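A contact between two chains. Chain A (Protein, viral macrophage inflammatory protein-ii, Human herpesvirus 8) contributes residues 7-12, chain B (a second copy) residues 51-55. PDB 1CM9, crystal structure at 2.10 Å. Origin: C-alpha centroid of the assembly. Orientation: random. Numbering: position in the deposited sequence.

Chain A, residues 7-12: SWHRPD
Chain B (51-55) RQVCA

No conventional hydrogen bond joins these two stretches among the modelled atoms, although backbone lies close to backbone; the polar link is instead a CA-H...O contact. CA of Arg A10 sits 3.3 Å from O of Gln B52, with an angle of 153° at the hydrogen. An alpha carbon, flanked by two peptide groups, carries a weakly acidic hydrogen that a carbonyl oxygen can accept.

Chain B supplies a strand from Gln B52 to Ala B55, with Arg B51 in loop before it; phi runs from -86° to -146° and psi from 113° to 156°. Chain A approaches without regular structure through His A9 (phi/psi -140/19), Arg A10 (-22/144) and Pro A11 (-72/153), and Asp A12 has extended geometry (-105/157). The nearest pairs advance in the same order along the sequence, CA of Arg A10 lying 5.1 Å from CA of Val B53 and CA of Pro A11 5.7 Å from CA of Cys B54, while the chains themselves cross steeply.

Pro A11 is the best packed residue of chain A here. Its ring, C-gamma endo, meets two neighbours: CB is 3.5 Å from SG of Cys B54, an apolar contact, while CD is 3.5 Å from O of Gln B52. Proline suits the place because its nitrogen, closed into the ring, has no hydrogen to leave unsatisfied, and its compact ring offers carbon to sulfur. Cys B54 points its CA-to-CB bond toward chain A, with chi1 at -99°, between wells; its sulfur is covalently bonded elsewhere in the structure and so presents no free thiol. Its CB also lies 3.7 Å from O of His A9.

Gln B52 (chi1 m, chi2 t, chi3 47°) brings OE1 to 3.9 Å from CG of Pro A11. This amide oxygen can sit beside the apolar ring without losing a partner, since it is hydrogen-bonded elsewhere in the structure.

Val B53, buried with chi1 t, provides branched methyl groups for looser packing: CG1 lies 4.4 Å from CB of His A9, and CG2 lies 3.8 Å from O of Ser A7. His A9 directs its CA-to-CB bond toward chain B, with chi1 t at -150° and chi2 at 82°; CB makes its nearest side-chain approach. Arg A10 is modelled only to CB; its CA-to-CB bond points away overall, yet CB still lies 4.0 Å from O of Gln B52, and its closest contact is the CA-H...O contact. Trp A8 and Asp A12, likewise modelled only to CB, also point away. Together the stretches bury 334 Å², summed over both sides.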

# COMPACT_ATOMS: atom_id res chain seq x y z
N SER A 7 -4.50 -5.30 15.67
CA SER A 7 -3.24 -6.08 15.54
C SER A 7 -2.34 -5.48 14.45
O SER A 7 -2.27 -6.00 13.34
CB SER A 7 -3.56 -7.52 15.21
N TRP A 8 -1.66 -4.39 14.79
CA TRP A 8 -0.78 -3.69 13.87
C TRP A 8 0.05 -4.58 12.94
O TRP A 8 1.16 -5.00 13.29
CB TRP A 8 0.15 -2.75 14.65
N HIS A 9 -0.50 -4.84 11.76
CA HIS A 9 0.17 -5.65 10.74
C HIS A 9 -0.16 -4.93 9.44
O HIS A 9 -0.07 -5.50 8.35
CB HIS A 9 -0.41 -7.06 10.71
CG HIS A 9 0.58 -8.09 10.27
ND1 HIS A 9 1.51 -8.64 11.13
CD2 HIS A 9 0.83 -8.64 9.06
CE1 HIS A 9 2.28 -9.48 10.47
NE2 HIS A 9 1.89 -9.50 9.21
N ARG A 10 -0.54 -3.67 9.60
CA ARG A 10 -0.93 -2.75 8.54
C ARG A 10 -0.43 -3.05 7.14
O ARG A 10 0.69 -3.54 6.95
CB ARG A 10 -0.51 -1.33 8.93
N PRO A 11 -1.26 -2.77 6.12
CA PRO A 11 -0.92 -2.99 4.71
C PRO A 11 0.12 -1.97 4.28
O PRO A 11 0.19 -0.87 4.83
CB PRO A 11 -2.25 -2.80 4.00
CG PRO A 11 -2.92 -1.76 4.85
CD PRO A 11 -2.64 -2.27 6.24
N ASP A 12 0.93 -2.32 3.28
CA ASP A 12 1.98 -1.43 2.80
C ASP A 12 1.66 -0.78 1.46
O ASP A 12 0.85 -1.28 0.68
CB ASP A 12 3.30 -2.20 2.70
N ARG B 51 -8.62 0.47 12.80
CA ARG B 51 -7.28 0.08 12.38
C ARG B 51 -7.39 -0.88 11.19
O ARG B 51 -8.43 -1.51 10.97
CB ARG B 51 -6.54 -0.58 13.53
N GLN B 52 -6.31 -1.00 10.42
CA GLN B 52 -6.30 -1.88 9.25
C GLN B 52 -5.34 -3.06 9.38
O GLN B 52 -4.13 -2.90 9.39
CB GLN B 52 -5.95 -1.06 8.00
CG GLN B 52 -7.03 -0.07 7.63
CD GLN B 52 -6.59 0.90 6.55
OE1 GLN B 52 -6.02 0.51 5.54
NE2 GLN B 52 -6.88 2.19 6.76
N VAL B 53 -5.90 -4.26 9.45
CA VAL B 53 -5.11 -5.47 9.57
C VAL B 53 -5.10 -6.29 8.29
O VAL B 53 -6.15 -6.55 7.71
CB VAL B 53 -5.66 -6.37 10.71
CG1 VAL B 53 -4.77 -7.58 10.89
CG2 VAL B 53 -5.78 -5.56 11.98
N CYS B 54 -3.91 -6.71 7.87
CA CYS B 54 -3.77 -7.53 6.67
C CYS B 54 -3.96 -8.99 7.03
O CYS B 54 -3.51 -9.44 8.09
CB CYS B 54 -2.38 -7.36 6.06
SG CYS B 54 -2.31 -6.20 4.66
N ALA B 55 -4.59 -9.74 6.13
CA ALA B 55 -4.86 -11.16 6.34
C ALA B 55 -4.80 -11.95 5.03
O ALA B 55 -5.00 -11.39 3.95
CB ALA B 55 -6.24 -11.31 6.98